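Local structure of N-(5'-phosphoribosyl)anthranilate isomerase (Pyrococcus furiosus, 4AAJ) at residues E33-I36 and V37-H40; V187-V190 and I191-K195; E217-V220 and R221-N225. The protein catalyses the isomerisation of N-(5'-phosphoribosyl)anthranilate to 1-(2-carboxyphenylamino)-1-deoxyribulose 5-phosphate, the third of five steps from chorismate to tryptophan. One frame throughout, in Å; residues are numbered along the deposited sequence.

Overall arrangement
All three contacts are turns of outer helices in a monomeric eight-stranded (beta/alpha)8 barrel, each partly buried and with its centre 16 or 17 Å from the centre of the chain. Contact 1 lies on helix 31-38, contact 2 on helix 187-194, contact 3 on the last helix, 213-225. Contact 3 touches the other two, whose nearest atoms are about 12 Å apart. Every turn has buried apolar residues: Leu34 and Val37, then Val187, Val190, Ile191 and Val194, then Phe219, Val220 and Ala223. The polar chemistry differs: contact 3 has two glutamate-arginine salt bridges, contact 2 a looser glutamate-lysine pair, and in contact 1 the carboxylates of buried Glu33 and of Glu38 accept backbone N-H groups from neighbouring segments.

Contact 1: E33-I36 and V37-H40; sequences ELEI and VEKH
The backbone makes a helical turn closed by Val37 N to Glu33 O (3.1 Å) and a shorter bond from Glu38 N to Leu34 O (2.8 Å), and Lys39 N makes a weak bond to Ile36 O, three residues back. Val37 packs back onto the preceding turn, with CG1 near Glu33 O and CG2 3.3 Å from Leu34 O. Leu34 and Glu38 meet at an oblique angle. The leucine holds CG anti to its own N (chi1 174°), and CD1 lies 3.9 Å from CG of Glu38, while the glutamate runs out extended so that its CD is 3.9 Å from Leu34 CG. The aliphatic part of Glu38 thus lies against the leucine, and its OE2 goes on to accept a hydrogen bond from Ala69 N. This is the first helix of the TIM barrel, in the beta-alpha-beta unit of strands 22-25 and 43-47. Glu33 is buried and turned away from the following residues: OE1 receives Lys29 N and OE2 receives Lys211 N, two backbone donors that satisfy both carboxylate oxygens. On the outer side Lys39 folds along the helix, CG 3.4 Å from Glu35 O, and a bend at chi4 (68°) brings NZ back to 3.9 Å from that same oxygen. Ile36 reaches Pro213, and the His40 side chain meets Glu217 and Val220 of helix 213-225.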
ATOM      1  N   GLU A  33       3.342 -16.251   6.632  1.00 39.59           N
ATOM      2  CA  GLU A  33       2.329 -15.312   6.156  1.00 38.98           C
ATOM      3  C   GLU A  33       2.491 -15.021   4.661  1.00 34.92           C
ATOM      4  O   GLU A  33       1.514 -14.822   3.964  1.00 33.20           O
ATOM      5  CB  GLU A  33       2.383 -14.019   6.967  1.00 40.66           C
ATOM      6  CG  GLU A  33       1.602 -14.086   8.273  1.00 41.89           C
ATOM      7  CD  GLU A  33       1.703 -12.803   9.075  1.00 42.48           C
ATOM      8  OE1 GLU A  33       2.831 -12.317   9.274  1.00 43.29           O
ATOM      9  OE2 GLU A  33       0.656 -12.285   9.518  1.00 46.17           O
ATOM     10  N   LEU A  34       3.735 -15.019   4.186  1.00 35.93           N
ATOM     11  CA  LEU A  34       4.002 -14.870   2.753  1.00 35.37           C
ATOM     12  C   LEU A  34       3.295 -15.968   1.953  1.00 38.08           C
ATOM     13  O   LEU A  34       2.611 -15.687   0.979  1.00 36.85           O
ATOM     14  CB  LEU A  34       5.512 -14.853   2.473  1.00 32.71           C
ATOM     15  CG  LEU A  34       5.958 -14.848   0.999  1.00 31.01           C
ATOM     16  CD1 LEU A  34       5.499 -13.574   0.285  1.00 30.65           C
ATOM     17  CD2 LEU A  34       7.461 -14.999   0.887  1.00 30.39           C
ATOM     18  N   GLU A  35       3.439 -17.216   2.394  1.00 42.10           N
ATOM     19  CA  GLU A  35       2.815 -18.347   1.703  1.00 43.39           C
ATOM     20  C   GLU A  35       1.297 -18.221   1.610  1.00 42.65           C
ATOM     21  O   GLU A  35       0.712 -18.490   0.569  1.00 46.75           O
ATOM     22  CB  GLU A  35       3.230 -19.660   2.365  1.00 46.82           C
ATOM     23  CG  GLU A  35       4.658 -20.055   2.017  1.00 49.25           C
ATOM     24  CD  GLU A  35       5.244 -21.109   2.937  1.00 51.17           C
ATOM     25  OE1 GLU A  35       4.564 -21.521   3.906  1.00 53.79           O
ATOM     26  OE2 GLU A  35       6.399 -21.522   2.688  1.00 52.02           O
ATOM     27  N   ILE A  36       0.676 -17.796   2.703  1.00 41.82           N
ATOM     28  CA  ILE A  36      -0.758 -17.534   2.759  1.00 43.61           C
ATOM     29  C   ILE A  36      -1.198 -16.471   1.734  1.00 43.92           C
ATOM     30  O   ILE A  36      -2.125 -16.710   0.953  1.00 43.67           O
ATOM     31  CB  ILE A  36      -1.188 -17.133   4.195  1.00 44.83           C
ATOM     32  CG1 ILE A  36      -0.804 -18.236   5.198  1.00 45.49           C
ATOM     33  CG2 ILE A  36      -2.679 -16.852   4.256  1.00 45.38           C
ATOM     34  CD1 ILE A  36      -0.797 -17.797   6.653  1.00 45.13           C
ATOM     35  N   VAL A  37      -0.526 -15.315   1.727  1.00 41.15           N
ATOM     36  CA  VAL A  37      -0.905 -14.208   0.837  1.00 39.90           C
ATOM     37  C   VAL A  37      -0.549 -14.484  -0.631  1.00 39.60           C
ATOM     38  O   VAL A  37      -1.293 -14.104  -1.537  1.00 40.97           O
ATOM     39  CB  VAL A  37      -0.370 -12.822   1.324  1.00 39.02           C
ATOM     40  CG1 VAL A  37      -0.794 -12.562   2.762  1.00 38.31           C
ATOM     41  CG2 VAL A  37       1.140 -12.714   1.195  1.00 39.22           C
ATOM     42  N   GLU A  38       0.573 -15.170  -0.850  1.00 39.29           N
ATOM     43  CA  GLU A  38       1.016 -15.583  -2.185  1.00 44.41           C
ATOM     44  C   GLU A  38      -0.007 -16.406  -2.951  1.00 43.69           C
ATOM     45  O   GLU A  38       0.029 -16.439  -4.178  1.00 46.81           O
ATOM     46  CB  GLU A  38       2.271 -16.429  -2.076  1.00 45.59           C
ATOM     47  CG  GLU A  38       3.560 -15.694  -2.343  1.00 47.91           C
ATOM     48  CD  GLU A  38       4.744 -16.621  -2.244  1.00 47.21           C
ATOM     49  OE1 GLU A  38       4.619 -17.690  -1.605  1.00 51.42           O
ATOM     50  OE2 GLU A  38       5.799 -16.285  -2.804  1.00 49.90           O
ATOM     51  N   LYS A  39      -0.893 -17.084  -2.227  1.00 45.60           N
ATOM     52  CA  LYS A  39      -1.908 -17.943  -2.847  1.00 52.78           C
ATOM     53  C   LYS A  39      -2.933 -17.168  -3.673  1.00 54.00           C
ATOM     54  O   LYS A  39      -3.345 -17.635  -4.737  1.00 56.20           O
ATOM     55  CB  LYS A  39      -2.617 -18.809  -1.801  1.00 53.66           C
ATOM     56  CG  LYS A  39      -1.768 -19.954  -1.272  1.00 59.00           C
ATOM     57  CD  LYS A  39      -2.629 -21.088  -0.733  1.00 60.42           C
ATOM     58  CE  LYS A  39      -1.778 -22.257  -0.253  1.00 63.37           C
ATOM     59  NZ  LYS A  39      -0.982 -21.936   0.968  1.00 63.72           N
ATOM     60  N   HIS A  40      -3.332 -15.987  -3.189  1.00 54.76           N
ATOM     61  CA  HIS A  40      -4.432 -15.234  -3.803  1.00 53.60           C
ATOM     62  C   HIS A  40      -4.164 -13.772  -4.106  1.00 49.84           C
ATOM     63  O   HIS A  40      -4.778 -13.212  -5.010  1.00 51.29           O
ATOM     64  CB  HIS A  40      -5.707 -15.364  -2.962  1.00 59.02           C
ATOM     65  CG  HIS A  40      -6.208 -16.788  -2.820  1.00 63.18           C
ATOM     66  ND1 HIS A  40      -6.578 -17.537  -3.877  1.00 67.27           N
ATOM     67  CD2 HIS A  40      -6.403 -17.582  -1.689  1.00 64.19           C
ATOM     68  CE1 HIS A  40      -6.981 -18.751  -3.450  1.00 65.82           C
ATOM     69  NE2 HIS A  40      -6.874 -18.776  -2.110  1.00 66.12           N
TER

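Contact 2: V187-V190 and I191-K195; sequences VEEV and IKVVK
Val190 O accepts the N-H of Val194 at 2.9 Å, and CB and the CG2 methyl of Val194 also lie close to the same oxygen. The two valines lie side by side and point the same way, Val190 CG1 4.1 Å from Val194 CG2. One turn earlier Val187 and Ile191 repeat the pattern. Ile191 N bonds to Val187 O. Set anti to its carbonyl carbon (chi1 -71°), Ile191 CG1 passes 3.2 Å from Val187 O. Beyond it, Ile191 CD1 comes to rest 3.8 Å from Val187 CG2. The outer side is charged. Glu189 is bent at chi2 and crosses Lys192, whose chain folds twice, at chi3 and chi4; OE1 sits 3.5 Å from CE but 4.1 Å from NZ, too far for a salt bridge, so the attraction is probably diffuse. Lys195 leaves the helix with positive phi. Its N still bonds to Ile191 O, and its NZ curls back to Lys192 O (2.6 Å), approaching in the carbonyl plane. Helix 187-194 is the crossover between parallel barrel strands 176-179 and 198-201. Val187 and Ile191 face helix 213-225, where Val187 meets Phe219 and both touch Ala223, while Val194 packs on Ser167 and Ala171 of helix 165-173 on another side.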
ATOM      1  N   VAL A 187     -15.566  -4.251   1.823  1.00 59.55           N
ATOM      2  CA  VAL A 187     -14.716  -4.130   0.629  1.00 59.57           C
ATOM      3  C   VAL A 187     -15.518  -3.962  -0.664  1.00 61.01           C
ATOM      4  O   VAL A 187     -15.194  -3.111  -1.498  1.00 58.99           O
ATOM      5  CB  VAL A 187     -13.682  -5.287   0.511  1.00 59.03           C
ATOM      6  CG1 VAL A 187     -14.364  -6.643   0.352  1.00 60.12           C
ATOM      7  CG2 VAL A 187     -12.705  -5.034  -0.631  1.00 57.24           C
ATOM      8  N   GLU A 188     -16.576  -4.755  -0.809  1.00 61.35           N
ATOM      9  CA  GLU A 188     -17.406  -4.726  -2.016  1.00 63.67           C
ATOM     10  C   GLU A 188     -18.094  -3.373  -2.205  1.00 60.83           C
ATOM     11  O   GLU A 188     -18.193  -2.872  -3.327  1.00 61.78           O
ATOM     12  CB  GLU A 188     -18.425  -5.868  -1.999  1.00 66.81           C
ATOM     13  CG  GLU A 188     -17.782  -7.247  -1.912  1.00 70.24           C
ATOM     14  CD  GLU A 188     -18.720  -8.373  -2.309  1.00 73.70           C
ATOM     15  OE1 GLU A 188     -19.890  -8.367  -1.869  1.00 74.45           O
ATOM     16  OE2 GLU A 188     -18.277  -9.274  -3.053  1.00 75.58           O
ATOM     17  N   GLU A 189     -18.537  -2.782  -1.098  1.00 61.56           N
ATOM     18  CA  GLU A 189     -19.190  -1.473  -1.112  1.00 63.64           C
ATOM     19  C   GLU A 189     -18.195  -0.347  -1.388  1.00 62.24           C
ATOM     20  O   GLU A 189     -18.476   0.555  -2.186  1.00 63.18           O
ATOM     21  CB  GLU A 189     -19.935  -1.225   0.205  1.00 68.79           C
ATOM     22  CG  GLU A 189     -20.931  -0.070   0.164  1.00 72.18           C
ATOM     23  CD  GLU A 189     -22.028  -0.250  -0.875  1.00 75.29           C
ATOM     24  OE1 GLU A 189     -22.469  -1.399  -1.103  1.00 79.34           O
ATOM     25  OE2 GLU A 189     -22.455   0.767  -1.466  1.00 77.09           O
ATOM     26  N   VAL A 190     -17.038  -0.406  -0.730  1.00 57.52           N
ATOM     27  CA  VAL A 190     -15.962   0.559  -0.959  1.00 51.13           C
ATOM     28  C   VAL A 190     -15.587   0.580  -2.442  1.00 47.56           C
ATOM     29  O   VAL A 190     -15.456   1.650  -3.035  1.00 45.49           O
ATOM     30  CB  VAL A 190     -14.726   0.263  -0.074  1.00 50.65           C
ATOM     31  CG1 VAL A 190     -13.506   1.047  -0.550  1.00 48.70           C
ATOM     32  CG2 VAL A 190     -15.030   0.590   1.383  1.00 50.11           C
ATOM     33  N   ILE A 191     -15.444  -0.605  -3.032  1.00 46.40           N
ATOM     34  CA  ILE A 191     -15.080  -0.734  -4.443  1.00 48.04           C
ATOM     35  C   ILE A 191     -16.144  -0.143  -5.380  1.00 50.69           C
ATOM     36  O   ILE A 191     -15.805   0.474  -6.393  1.00 49.59           O
ATOM     37  CB  ILE A 191     -14.758  -2.199  -4.814  1.00 48.08           C
ATOM     38  CG1 ILE A 191     -13.428  -2.614  -4.174  1.00 48.96           C
ATOM     39  CG2 ILE A 191     -14.686  -2.372  -6.325  1.00 49.42           C
ATOM     40  CD1 ILE A 191     -13.105  -4.089  -4.273  1.00 49.39           C
ATOM     41  N   LYS A 192     -17.419  -0.330  -5.036  1.00 52.69           N
ATOM     42  CA  LYS A 192     -18.518   0.215  -5.841  1.00 53.17           C
ATOM     43  C   LYS A 192     -18.528   1.739  -5.837  1.00 51.39           C
ATOM     44  O   LYS A 192     -18.755   2.363  -6.870  1.00 55.02           O
ATOM     45  CB  LYS A 192     -19.875  -0.328  -5.380  1.00 55.13           C
ATOM     46  CG  LYS A 192     -20.199  -1.725  -5.884  1.00 57.15           C
ATOM     47  CD  LYS A 192     -21.687  -2.041  -5.742  1.00 61.18           C
ATOM     48  CE  LYS A 192     -22.048  -2.564  -4.357  1.00 60.45           C
ATOM     49  NZ  LYS A 192     -21.779  -4.025  -4.225  1.00 62.22           N
ATOM     50  N   VAL A 193     -18.260   2.336  -4.680  1.00 50.28           N
ATOM     51  CA  VAL A 193     -18.274   3.790  -4.549  1.00 48.01           C
ATOM     52  C   VAL A 193     -17.022   4.421  -5.156  1.00 48.17           C
ATOM     53  O   VAL A 193     -17.121   5.338  -5.969  1.00 48.89           O
ATOM     54  CB  VAL A 193     -18.435   4.229  -3.078  1.00 50.29           C
ATOM     55  CG1 VAL A 193     -18.394   5.745  -2.956  1.00 50.12           C
ATOM     56  CG2 VAL A 193     -19.732   3.688  -2.504  1.00 50.80           C
ATOM     57  N   VAL A 194     -15.855   3.917  -4.765  1.00 44.48           N
ATOM     58  CA  VAL A 194     -14.571   4.519  -5.139  1.00 42.16           C
ATOM     59  C   VAL A 194     -14.133   4.133  -6.549  1.00 40.69           C
ATOM     60  O   VAL A 194     -13.525   4.945  -7.262  1.00 41.41           O
ATOM     61  CB  VAL A 194     -13.459   4.142  -4.121  1.00 41.50           C
ATOM     62  CG1 VAL A 194     -12.142   4.808  -4.487  1.00 38.35           C
ATOM     63  CG2 VAL A 194     -13.877   4.540  -2.708  1.00 41.96           C
ATOM     64  N   LYS A 195     -14.449   2.903  -6.951  1.00 42.56           N
ATOM     65  CA  LYS A 195     -13.965   2.334  -8.216  1.00 43.12           C
ATOM     66  C   LYS A 195     -12.454   2.521  -8.405  1.00 41.00           C
ATOM     67  O   LYS A 195     -11.998   3.113  -9.385  1.00 40.60           O
ATOM     68  CB  LYS A 195     -14.788   2.842  -9.406  1.00 49.15           C
ATOM     69  CG  LYS A 195     -16.125   2.126  -9.525  1.00 52.96           C
ATOM     70  CD  LYS A 195     -16.990   2.701 -10.637  1.00 57.37           C
ATOM     71  CE  LYS A 195     -18.358   2.038 -10.669  1.00 58.93           C
ATOM     72  NZ  LYS A 195     -19.156   2.350  -9.449  1.00 58.08           N
TER

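Contact 3: E217-V220 and R221-N225; sequences EEFV and RRAKN
Glu217 with Arg221 and Glu218 with Arg222 form two salt bridges, each between residues four apart, that differ in geometry. Glu217 presents its carboxylate to the edge of the Arg221 guanidinium: NH1 donates to OE2 at 2.8 Å on the syn side, and OE1 also lies close to NH1 and in the guanidinium plane. The two planes are 29° apart, and bends in both chains, at chi2 of Glu217 and at chi3 of Arg221 (69°), turn the groups together. Glu218 instead runs alongside Arg222 and sets OE2 over one guanidinium face, 2.8 Å from NH2, with the planes 71° apart; no N-H points at the oxygen, so this pairing is one of charge alone. Arg222 NH1 donates to Ala184 O. A leucine in place of Arg222 would probably leave the Glu218 carboxylate without its positive mate and Ala184 O without this donor. Backbone bonds span both pairs, Arg221 N to Glu217 O and Arg222 N to Glu218 O (2.9 Å), and continue with Lys224 N to Val220 O. Carbon-to-carbon contacts follow the same spacing: Val220 CG1 lies 3.9 Å from the aliphatic CG of Lys224, and Phe219 CE1 approaches Ala223 CB more loosely at 4.5 Å. Lys224 NZ ends in a salt bridge to Asp42 OD2. As the last helix of the barrel, 213-225 rests on its first and last strands: Phe219, Val220, Ala223 and Lys224 touch Val23 of strand 22-25, and Phe219 reaches Val199 and Val201 of strand 198-201, while Arg222 lies against Glu188 of helix 187-194.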
ATOM      1  N   GLU A 217      -8.419 -15.283   1.795  1.00 53.55           N
ATOM      2  CA  GLU A 217      -9.099 -15.870   0.636  1.00 52.55           C
ATOM      3  C   GLU A 217     -10.456 -15.213   0.365  1.00 50.84           C
ATOM      4  O   GLU A 217     -10.789 -14.919  -0.783  1.00 53.34           O
ATOM      5  CB  GLU A 217      -9.247 -17.389   0.821  1.00 56.87           C
ATOM      6  CG  GLU A 217      -9.821 -18.142  -0.375  1.00 60.33           C
ATOM      7  CD  GLU A 217     -11.340 -18.098  -0.437  1.00 63.44           C
ATOM      8  OE1 GLU A 217     -11.995 -18.145   0.633  1.00 65.23           O
ATOM      9  OE2 GLU A 217     -11.885 -18.020  -1.560  1.00 64.89           O
ATOM     10  N   GLU A 218     -11.226 -14.988   1.429  1.00 51.60           N
ATOM     11  CA  GLU A 218     -12.539 -14.346   1.342  1.00 52.32           C
ATOM     12  C   GLU A 218     -12.436 -12.896   0.864  1.00 51.99           C
ATOM     13  O   GLU A 218     -13.158 -12.487  -0.051  1.00 50.28           O
ATOM     14  CB  GLU A 218     -13.237 -14.397   2.700  1.00 54.87           C
ATOM     15  CG  GLU A 218     -14.701 -13.988   2.681  1.00 60.24           C
ATOM     16  CD  GLU A 218     -15.263 -13.765   4.075  1.00 62.75           C
ATOM     17  OE1 GLU A 218     -14.577 -14.106   5.064  1.00 64.51           O
ATOM     18  OE2 GLU A 218     -16.395 -13.245   4.180  1.00 66.01           O
ATOM     19  N   PHE A 219     -11.538 -12.129   1.484  1.00 48.83           N
ATOM     20  CA  PHE A 219     -11.339 -10.734   1.102  1.00 48.45           C
ATOM     21  C   PHE A 219     -10.981 -10.604  -0.373  1.00 45.66           C
ATOM     22  O   PHE A 219     -11.586  -9.812  -1.095  1.00 46.51           O
ATOM     23  CB  PHE A 219     -10.251 -10.071   1.956  1.00 46.43           C
ATOM     24  CG  PHE A 219     -10.090  -8.594   1.690  1.00 44.81           C
ATOM     25  CD1 PHE A 219      -9.318  -8.141   0.620  1.00 44.75           C
ATOM     26  CD2 PHE A 219     -10.716  -7.658   2.504  1.00 44.95           C
ATOM     27  CE1 PHE A 219      -9.176  -6.783   0.369  1.00 41.46           C
ATOM     28  CE2 PHE A 219     -10.573  -6.300   2.257  1.00 42.65           C
ATOM     29  CZ  PHE A 219      -9.801  -5.865   1.191  1.00 41.40           C
ATOM     30  N   VAL A 220      -9.992 -11.377  -0.810  1.00 48.02           N
ATOM     31  CA  VAL A 220      -9.517 -11.307  -2.188  1.00 49.31           C
ATOM     32  C   VAL A 220     -10.645 -11.691  -3.148  1.00 52.87           C
ATOM     33  O   VAL A 220     -10.920 -10.965  -4.105  1.00 51.46           O
ATOM     34  CB  VAL A 220      -8.253 -12.171  -2.415  1.00 50.61           C
ATOM     35  CG1 VAL A 220      -7.832 -12.158  -3.878  1.00 49.68           C
ATOM     36  CG2 VAL A 220      -7.103 -11.678  -1.548  1.00 49.40           C
ATOM     37  N   ARG A 221     -11.312 -12.812  -2.862  1.00 54.34           N
ATOM     38  CA  ARG A 221     -12.406 -13.310  -3.704  1.00 55.15           C
ATOM     39  C   ARG A 221     -13.506 -12.264  -3.883  1.00 54.64           C
ATOM     40  O   ARG A 221     -13.899 -11.962  -5.012  1.00 54.59           O
ATOM     41  CB  ARG A 221     -12.985 -14.611  -3.128  1.00 56.96           C
ATOM     42  CG  ARG A 221     -13.906 -15.370  -4.075  1.00 60.17           C
ATOM     43  CD  ARG A 221     -14.561 -16.573  -3.399  1.00 61.26           C
ATOM     44  NE  ARG A 221     -15.532 -16.178  -2.374  1.00 62.77           N
ATOM     45  CZ  ARG A 221     -15.416 -16.441  -1.074  1.00 62.85           C
ATOM     46  NH1 ARG A 221     -14.376 -17.123  -0.615  1.00 64.07           N
ATOM     47  NH2 ARG A 221     -16.352 -16.030  -0.226  1.00 62.14           N
ATOM     48  N   ARG A 222     -13.985 -11.715  -2.765  1.00 56.40           N
ATOM     49  CA  ARG A 222     -15.035 -10.695  -2.773  1.00 56.96           C
ATOM     50  C   ARG A 222     -14.612  -9.437  -3.530  1.00 56.53           C
ATOM     51  O   ARG A 222     -15.400  -8.874  -4.302  1.00 54.93           O
ATOM     52  CB  ARG A 222     -15.452 -10.327  -1.344  1.00 61.55           C
ATOM     53  CG  ARG A 222     -16.226 -11.409  -0.611  1.00 65.95           C
ATOM     54  CD  ARG A 222     -16.820 -10.873   0.680  1.00 68.91           C
ATOM     55  NE  ARG A 222     -17.501 -11.917   1.442  1.00 74.22           N
ATOM     56  CZ  ARG A 222     -18.374 -11.692   2.420  1.00 77.41           C
ATOM     57  NH1 ARG A 222     -18.691 -10.452   2.773  1.00 78.82           N
ATOM     58  NH2 ARG A 222     -18.938 -12.715   3.051  1.00 79.65           N
ATOM     59  N   ALA A 223     -13.371  -9.000  -3.302  1.00 52.97           N
ATOM     60  CA  ALA A 223     -12.835  -7.818  -3.970  1.00 53.32           C
ATOM     61  C   ALA A 223     -12.734  -8.040  -5.475  1.00 51.23           C
ATOM     62  O   ALA A 223     -13.111  -7.174  -6.261  1.00 52.06           O
ATOM     63  CB  ALA A 223     -11.478  -7.441  -3.390  1.00 52.11           C
ATOM     64  N   LYS A 224     -12.242  -9.213  -5.862  1.00 56.10           N
ATOM     65  CA  LYS A 224     -12.100  -9.584  -7.272  1.00 58.60           C
ATOM     66  C   LYS A 224     -13.445  -9.700  -8.006  1.00 63.58           C
ATOM     67  O   LYS A 224     -13.489  -9.576  -9.229  1.00 64.57           O
ATOM     68  CB  LYS A 224     -11.336 -10.906  -7.402  1.00 57.45           C
ATOM     69  CG  LYS A 224      -9.897 -10.874  -6.902  1.00 56.49           C
ATOM     70  CD  LYS A 224      -8.970 -10.184  -7.879  1.00 52.71           C
ATOM     71  CE  LYS A 224      -7.518 -10.449  -7.520  1.00 51.21           C
ATOM     72  NZ  LYS A 224      -6.638  -9.658  -8.409  1.00 46.73           N
ATOM     73  N   ASN A 225     -14.522  -9.926  -7.251  1.00 65.77           N
ATOM     74  CA  ASN A 225     -15.865 -10.135  -7.807  1.00 71.13           C
ATOM     75  C   ASN A 225     -16.633  -8.874  -8.208  1.00 73.23           C
ATOM     76  O   ASN A 225     -17.533  -8.934  -9.048  1.00 74.27           O
ATOM     77  CB  ASN A 225     -16.719 -10.959  -6.839  1.00 74.01           C
ATOM     78  CG  ASN A 225     -16.465 -12.450  -6.957  1.00 76.25           C
ATOM     79  OD1 ASN A 225     -15.910 -12.927  -7.951  1.00 79.16           O
ATOM     80  ND2 ASN A 225     -16.878 -13.198  -5.941  1.00 76.94           N
TER